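PDB 3DV9: beta-phosphoglucomutase from Bacteroides vulgatus, which probably interconverts beta-glucose 1-phosphate and glucose 6-phosphate, as a magnesium-dependent phosphomutase of the haloacid dehalogenase superfamily. Local coordinates for residues 30-34 with 187-191; 110-116 with 229-233. The contacts are given in a common frame with arbitrary orientation. Residues are numbered along the deposited sequence.

Interaction 1. Residues 30-34 with 187-191; sequences MDGVL and VIENA. With MG (magnesium ion), chain B; PO4 (phosphate ion), chain C.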
HETATM    1  N   MSE A  30      -0.812  -4.205   0.532  1.00 17.82           N
HETATM    2  CA  MSE A  30      -1.765  -5.258   0.921  1.00 18.38           C
HETATM    3  C   MSE A  30      -3.184  -4.777   1.329  1.00 17.92           C
HETATM    4  O   MSE A  30      -4.185  -5.080   0.689  1.00 19.12           O
HETATM    5  CB  MSE A  30      -1.190  -6.151   2.026  1.00 17.79           C
HETATM    6  CG  MSE A  30      -2.102  -7.369   2.254  1.00 17.45           C
HETATM    7 SE   MSE A  30      -1.364  -8.547   3.589  0.70 21.30          SE
HETATM    8  CE  MSE A  30      -1.630  -7.376   5.150  1.00 22.85           C
ATOM      9  N   ASP A  31      -3.260  -4.051   2.430  1.00 17.58           N
ATOM     10  CA  ASP A  31      -4.564  -3.632   2.966  1.00 17.71           C
ATOM     11  C   ASP A  31      -5.249  -2.614   2.062  1.00 17.71           C
ATOM     12  O   ASP A  31      -4.700  -1.559   1.784  1.00 18.16           O
ATOM     13  CB  ASP A  31      -4.382  -3.052   4.361  1.00 18.15           C
ATOM     14  CG  ASP A  31      -3.883  -4.083   5.353  1.00 20.01           C
ATOM     15  OD1 ASP A  31      -4.497  -5.150   5.496  1.00 19.85           O
ATOM     16  OD2 ASP A  31      -2.849  -3.805   5.985  1.00 22.57           O
ATOM     17  N   GLY A  32      -6.489  -2.928   1.649  1.00 16.67           N
ATOM     18  CA  GLY A  32      -7.207  -2.045   0.750  1.00 17.64           C
ATOM     19  C   GLY A  32      -6.815  -2.171  -0.713  1.00 19.45           C
ATOM     20  O   GLY A  32      -7.281  -1.389  -1.547  1.00 20.39           O
ATOM     21  N   VAL A  33      -5.946  -3.145  -1.034  1.00 17.51           N
ATOM     22  CA  VAL A  33      -5.559  -3.394  -2.445  1.00 17.27           C
ATOM     23  C   VAL A  33      -5.742  -4.875  -2.751  1.00 18.17           C
ATOM     24  O   VAL A  33      -6.489  -5.250  -3.672  1.00 19.42           O
ATOM     25  CB  VAL A  33      -4.089  -2.926  -2.697  1.00 17.94           C
ATOM     26  CG1 VAL A  33      -3.570  -3.440  -4.069  1.00 19.66           C
ATOM     27  CG2 VAL A  33      -4.004  -1.368  -2.577  1.00 20.21           C
ATOM     28  N   LEU A  34      -5.046  -5.719  -1.980  1.00 17.85           N
ATOM     29  CA  LEU A  34      -5.230  -7.191  -2.032  1.00 17.71           C
ATOM     30  C   LEU A  34      -6.426  -7.703  -1.231  1.00 18.44           C
ATOM     31  O   LEU A  34      -7.183  -8.543  -1.727  1.00 18.92           O
ATOM     32  CB  LEU A  34      -3.933  -7.924  -1.652  1.00 17.97           C
ATOM     33  CG  LEU A  34      -2.729  -7.524  -2.525  1.00 18.06           C
ATOM     34  CD1 LEU A  34      -1.543  -8.337  -1.994  1.00 20.49           C
ATOM     35  CD2 LEU A  34      -2.972  -7.808  -4.031  1.00 16.70           C
ATOM     36  N   VAL A 187       4.143   0.824  -8.447  1.00 17.52           N
ATOM     37  CA  VAL A 187       3.593   0.712  -7.099  1.00 16.73           C
ATOM     38  C   VAL A 187       2.069   0.811  -7.235  1.00 17.61           C
ATOM     39  O   VAL A 187       1.564   1.687  -7.923  1.00 17.68           O
ATOM     40  CB  VAL A 187       4.122   1.830  -6.168  1.00 16.60           C
ATOM     41  CG1 VAL A 187       3.277   1.926  -4.868  1.00 17.75           C
ATOM     42  CG2 VAL A 187       5.618   1.606  -5.852  1.00 18.00           C
ATOM     43  N   ILE A 188       1.374  -0.120  -6.606  1.00 15.89           N
ATOM     44  CA  ILE A 188      -0.125  -0.093  -6.584  1.00 17.25           C
ATOM     45  C   ILE A 188      -0.552   0.198  -5.150  1.00 17.21           C
ATOM     46  O   ILE A 188      -0.411  -0.647  -4.260  1.00 17.19           O
ATOM     47  CB  ILE A 188      -0.719  -1.427  -7.071  1.00 16.68           C
ATOM     48  CG1 ILE A 188      -0.049  -1.912  -8.370  1.00 18.97           C
ATOM     49  CG2 ILE A 188      -2.260  -1.288  -7.222  1.00 16.68           C
ATOM     50  CD1 ILE A 188      -0.173  -0.878  -9.520  1.00 17.10           C
ATOM     51  N   GLU A 189      -1.097   1.404  -4.944  1.00 17.10           N
ATOM     52  CA  GLU A 189      -1.395   1.925  -3.613  1.00 17.05           C
ATOM     53  C   GLU A 189      -2.833   2.443  -3.510  1.00 17.19           C
ATOM     54  O   GLU A 189      -3.404   2.896  -4.521  1.00 18.05           O
ATOM     55  CB  GLU A 189      -0.393   3.031  -3.263  1.00 18.96           C
ATOM     56  CG  GLU A 189       0.766   2.441  -2.466  1.00 18.12           C
ATOM     57  CD  GLU A 189       0.386   2.149  -0.963  1.00 21.01           C
ATOM     58  OE1 GLU A 189      -0.813   2.292  -0.563  1.00 19.57           O
ATOM     59  OE2 GLU A 189       1.291   1.758  -0.184  1.00 22.51           O
ATOM     60  N   ASN A 190      -3.378   2.466  -2.283  1.00 17.41           N
ATOM     61  CA  ASN A 190      -4.765   2.977  -2.116  1.00 17.08           C
ATOM     62  C   ASN A 190      -4.869   4.097  -1.075  1.00 17.89           C
ATOM     63  O   ASN A 190      -5.965   4.605  -0.866  1.00 18.43           O
ATOM     64  CB  ASN A 190      -5.715   1.842  -1.692  1.00 16.89           C
ATOM     65  CG  ASN A 190      -5.399   1.340  -0.288  1.00 18.85           C
ATOM     66  OD1 ASN A 190      -4.245   1.078   0.029  1.00 20.57           O
ATOM     67  ND2 ASN A 190      -6.387   1.306   0.572  1.00 20.35           N
ATOM     68  N   ALA A 191      -3.753   4.460  -0.434  1.00 18.77           N
ATOM     69  CA  ALA A 191      -3.804   5.426   0.672  1.00 18.95           C
ATOM     70  C   ALA A 191      -2.819   6.581   0.440  1.00 18.11           C
ATOM     71  O   ALA A 191      -1.810   6.385  -0.203  1.00 19.11           O
ATOM     72  CB  ALA A 191      -3.470   4.739   1.964  1.00 19.29           C
TER
HETATM   73 MG    MG B 301      -3.362   0.248   1.961  1.00 15.35          MG
HETATM   74  P   PO4 C 302      -1.100  -1.240   4.157  0.60 21.61           P
HETATM   75  O1  PO4 C 302      -0.874  -2.592   3.510  0.60 21.89           O
HETATM   76  O2  PO4 C 302      -2.263  -0.525   3.527  0.60 22.69           O
HETATM   77  O3  PO4 C 302       0.156  -0.372   4.042  0.60 23.70           O
HETATM   78  O4  PO4 C 302      -1.374  -1.373   5.650  0.60 19.22           O
HETATM   79  O   HOH W   1      -1.670   1.946   1.859  1.00 20.62           O
HETATM   80  O   HOH W   2      -2.044  -0.012   3.583  0.40 22.55           O
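Val-33 and Asn-190 dominate this buried contact, with Ile-188 next. No hydrogen bond crosses between the segments; the polar link is the magnesium ion. Asp-31 O and Asn-190 OD1 each bind it at 2.3 Å. These two oxygens lie 3.2 Å apart because they share the metal. Asp-29 and Glu-65 also bind, as does water 1, which donates to Glu-189 OE1. The last position is given to both phosphate O2 and water 2. Phosphate O2 and the O atom of water 2 sit only 0.6 Å apart, so they must be alternatives.

The type II turn Met-30 to Val-33 presents the Asp-31 carbonyl. Gly-32 has phi/psi 80/5, and its CA lies 3.5 Å from Asn-190 ND2. A CB here would clash with that amide. Val-33 points toward 187-191: CG2 lies 3.6 Å from Asn-190 OD1, and CG1 meets Ile-188 CG2 at 4.0 Å. This apolar patch lies beside the metal site.

Asp-31 N donates to phosphate O1 (3.0 Å). The aspartates match the HAD motif DxDx(T/V), in line with a phosphoryl-transfer site. Asp-31 OD1 is hydrogen-bonded to Ser-37 OG.

The loop leaves the C-terminal end of strand 25-29, adjacent to strand 185-189 in the parallel sheet. Strand 204-208 flanks Ile-188 on its other edge, and helix 230-244 packs on Val-33 and Ile-188 through Met-230 and Phe-233.

Interaction 2. Residues 110-116 with 229-233; sequences MPGALEV and SMPDF
Two helix starts pack side by side here, running in roughly the same direction. Gly-112 and Pro-231 make the closest approach, CA to CA 4.4 Å. The backbones then spread: Ala-113 CA is 6.3 Å from Met-230 CA, and Val-116 CA is 7.9 Å from Phe-233 CA.

Residues 110-113 form a type II turn, with Pro-111 at -56/140 and Gly-112 at 90/-21. Ala-113 N bonds to Met-110 O at 3.0 Å. Gly-112 is the N-cap of helix 113-122, and Val-116 N reaches its O at 3.0 Å.

Ser-229 N-caps helix 230-244. Its OG (chi1 p) accepts from Asp-232 N at 3.0 Å, and its O accepts from Phe-233 N at 3.0 Å. Met-230, a selenomethionine in mmm, points at the other segment. Its CB is 3.2 Å from Pro-111 O, its CG is 4.1 Å from Met-110 CB, and its CE lies 4.2 Å from both Ala-113 CB and Val-116 CG1. Pro-231 CD sits 3.2 Å from Pro-111 O, and Pro-231 CG sits 4.0 Å from Pro-111 CB, on the outer side. A CB on Gly-112 would clash with Met-230 O and Pro-231 N. Phe-233 (chi1 t) brings CE2 to 3.9 Å from Val-116 CG2, with the valine oblique to the ring.

This is packing between neighbouring helices of the Rossmann-like HAD core. No hydrogen bond or salt bridge joins the segments. Packing holds them, mostly of apolar side chains, with the Pro-111 carbonyl oxygen set against CH groups of Met-230 and Pro-231. Glycine permits the close approach.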
HETATM    1  N   MSE A 110      -9.964  -8.424  -2.515  1.00 17.71           N
HETATM    2  CA  MSE A 110     -10.533  -7.329  -3.316  1.00 17.98           C
HETATM    3  C   MSE A 110     -10.927  -7.927  -4.660  1.00 18.09           C
HETATM    4  O   MSE A 110     -10.102  -8.573  -5.286  1.00 17.89           O
HETATM    5  CB  MSE A 110      -9.501  -6.230  -3.575  1.00 18.75           C
HETATM    6  CG  MSE A 110      -9.558  -5.120  -2.605  1.00 22.54           C
HETATM    7 SE   MSE A 110     -11.238  -4.116  -2.442  0.70 19.40          SE
HETATM    8  CE  MSE A 110     -10.499  -3.049  -0.982  1.00 20.74           C
ATOM      9  N   PRO A 111     -12.180  -7.700  -5.115  1.00 18.12           N
ATOM     10  CA  PRO A 111     -12.521  -8.116  -6.464  1.00 18.63           C
ATOM     11  C   PRO A 111     -11.536  -7.478  -7.459  1.00 18.35           C
ATOM     12  O   PRO A 111     -11.128  -6.309  -7.304  1.00 17.92           O
ATOM     13  CB  PRO A 111     -13.921  -7.529  -6.670  1.00 19.52           C
ATOM     14  CG  PRO A 111     -14.523  -7.597  -5.274  1.00 20.75           C
ATOM     15  CD  PRO A 111     -13.337  -7.053  -4.466  1.00 19.24           C
ATOM     16  N   GLY A 112     -11.136  -8.271  -8.446  1.00 17.57           N
ATOM     17  CA  GLY A 112     -10.156  -7.860  -9.435  1.00 16.43           C
ATOM     18  C   GLY A 112      -8.728  -8.176  -9.040  1.00 18.02           C
ATOM     19  O   GLY A 112      -7.892  -8.301  -9.918  1.00 17.35           O
ATOM     20  N   ALA A 113      -8.444  -8.378  -7.748  1.00 17.67           N
ATOM     21  CA  ALA A 113      -7.021  -8.555  -7.331  1.00 17.51           C
ATOM     22  C   ALA A 113      -6.438  -9.898  -7.832  1.00 18.24           C
ATOM     23  O   ALA A 113      -5.363  -9.950  -8.406  1.00 17.60           O
ATOM     24  CB  ALA A 113      -6.909  -8.460  -5.791  1.00 18.61           C
ATOM     25  N   LEU A 114      -7.151 -10.996  -7.585  1.00 18.28           N
ATOM     26  CA  LEU A 114      -6.618 -12.299  -8.032  1.00 18.93           C
ATOM     27  C   LEU A 114      -6.491 -12.324  -9.558  1.00 18.66           C
ATOM     28  O   LEU A 114      -5.477 -12.815 -10.080  1.00 18.51           O
ATOM     29  CB  LEU A 114      -7.521 -13.425  -7.515  1.00 18.16           C
ATOM     30  CG  LEU A 114      -7.168 -14.809  -8.066  1.00 19.63           C
ATOM     31  CD1 LEU A 114      -5.777 -15.202  -7.704  1.00 17.24           C
ATOM     32  CD2 LEU A 114      -8.160 -15.806  -7.463  1.00 20.33           C
ATOM     33  N   GLU A 115      -7.484 -11.782 -10.263  1.00 17.94           N
ATOM     34  CA  GLU A 115      -7.425 -11.757 -11.709  1.00 19.01           C
ATOM     35  C   GLU A 115      -6.225 -10.959 -12.234  1.00 18.07           C
ATOM     36  O   GLU A 115      -5.502 -11.410 -13.137  1.00 18.63           O
ATOM     37  CB  GLU A 115      -8.698 -11.221 -12.306  1.00 18.78           C
ATOM     38  CG  GLU A 115      -8.650 -11.274 -13.848  1.00 22.93           C
ATOM     39  CD  GLU A 115      -9.993 -10.901 -14.467  1.00 27.81           C
ATOM     40  OE1 GLU A 115     -11.008 -10.834 -13.732  1.00 31.01           O
ATOM     41  OE2 GLU A 115     -10.040 -10.685 -15.685  1.00 29.33           O
ATOM     42  N   VAL A 116      -6.017  -9.749 -11.733  1.00 17.88           N
ATOM     43  CA  VAL A 116      -4.872  -8.968 -12.210  1.00 17.89           C
ATOM     44  C   VAL A 116      -3.507  -9.600 -11.865  1.00 18.25           C
ATOM     45  O   VAL A 116      -2.600  -9.570 -12.698  1.00 17.06           O
ATOM     46  CB  VAL A 116      -4.967  -7.458 -11.838  1.00 18.35           C
ATOM     47  CG1 VAL A 116      -4.532  -7.201 -10.356  1.00 18.16           C
ATOM     48  CG2 VAL A 116      -4.180  -6.626 -12.838  1.00 17.43           C
ATOM     49  N   SER A 229     -11.230   1.693  -8.661  1.00 18.76           N
ATOM     50  CA  SER A 229     -11.484   0.421  -7.965  1.00 18.09           C
ATOM     51  C   SER A 229     -10.469  -0.610  -8.461  1.00 17.24           C
ATOM     52  O   SER A 229      -9.886  -0.445  -9.551  1.00 16.67           O
ATOM     53  CB  SER A 229     -12.900  -0.117  -8.295  1.00 18.60           C
ATOM     54  OG  SER A 229     -12.993  -0.519  -9.659  1.00 18.16           O
HETATM   55  N   MSE A 230     -10.361  -1.718  -7.749  1.00 16.14           N
HETATM   56  CA  MSE A 230      -9.460  -2.783  -8.224  1.00 17.95           C
HETATM   57  C   MSE A 230     -10.023  -3.438  -9.507  1.00 16.44           C
HETATM   58  O   MSE A 230      -9.271  -3.797 -10.400  1.00 16.46           O
HETATM   59  CB  MSE A 230      -9.129  -3.797  -7.124  1.00 17.88           C
HETATM   60  CG  MSE A 230      -8.099  -3.329  -6.128  1.00 19.44           C
HETATM   61 SE   MSE A 230      -6.382  -2.920  -6.919  0.70 19.26          SE
HETATM   62  CE  MSE A 230      -5.648  -4.676  -7.135  1.00 19.92           C
ATOM     63  N   PRO A 231     -11.359  -3.634  -9.599  1.00 16.61           N
ATOM     64  CA  PRO A 231     -11.814  -4.082 -10.932  1.00 16.48           C
ATOM     65  C   PRO A 231     -11.449  -3.143 -12.107  1.00 17.14           C
ATOM     66  O   PRO A 231     -11.126  -3.620 -13.204  1.00 16.35           O
ATOM     67  CB  PRO A 231     -13.345  -4.153 -10.743  1.00 17.26           C
ATOM     68  CG  PRO A 231     -13.494  -4.547  -9.241  1.00 17.46           C
ATOM     69  CD  PRO A 231     -12.450  -3.659  -8.587  1.00 15.71           C
ATOM     70  N   ASP A 232     -11.472  -1.834 -11.868  1.00 16.43           N
ATOM     71  CA  ASP A 232     -11.082  -0.803 -12.851  0.50 17.50           C
ATOM     72  C   ASP A 232      -9.614  -1.025 -13.249  1.00 17.48           C
ATOM     73  O   ASP A 232      -9.254  -1.074 -14.437  1.00 18.37           O
ATOM     74  CB  ASP A 232     -11.343   0.609 -12.243  0.50 17.53           C
ATOM     75  CG  ASP A 232     -11.264   1.764 -13.271  0.50 18.54           C
ATOM     76  OD1 ASP A 232     -11.485   1.493 -14.474  0.50 19.85           O
ATOM     77  OD2 ASP A 232     -11.015   2.966 -12.886  0.50 17.05           O
ATOM     78  N   PHE A 233      -8.772  -1.182 -12.232  1.00 17.95           N
ATOM     79  CA  PHE A 233      -7.335  -1.421 -12.453  1.00 16.91           C
ATOM     80  C   PHE A 233      -7.127  -2.714 -13.284  1.00 16.85           C
ATOM     81  O   PHE A 233      -6.448  -2.712 -14.313  1.00 17.68           O
ATOM     82  CB  PHE A 233      -6.604  -1.475 -11.114  1.00 16.31           C
ATOM     83  CG  PHE A 233      -5.167  -1.842 -11.243  1.00 17.11           C
ATOM     84  CD1 PHE A 233      -4.313  -1.080 -12.026  1.00 20.80           C
ATOM     85  CD2 PHE A 233      -4.700  -3.019 -10.657  1.00 21.33           C
ATOM     86  CE1 PHE A 233      -2.946  -1.433 -12.171  1.00 21.94           C
ATOM     87  CE2 PHE A 233      -3.339  -3.393 -10.779  1.00 20.60           C
ATOM     88  CZ  PHE A 233      -2.468  -2.610 -11.568  1.00 20.60           C
TER

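In the fold
The centres of the two interactions lie about 11 Å apart. Interaction 1, at the heart of the chain, joins the loop after strand 25-29 to the end of the adjacent strand 185-189 through a metal, backed by a few apolar atoms. Interaction 2, further out and partly exposed, joins two helices by packing, mostly apolar, without a hydrogen bond between its segments. Both use a type II turn whose glycine lets the partner come close. They touch: Leu-34 O and Met-110 N are 2.9 Å apart, a probable hydrogen bond, Val-33 O lies 3.5 Å from Met-230 CG, and Ile-188 CD1 meets Phe-233 CZ at 3.5 Å. Helix 230-244 thus packs against the loop, strand 185-189 and helix 113-122.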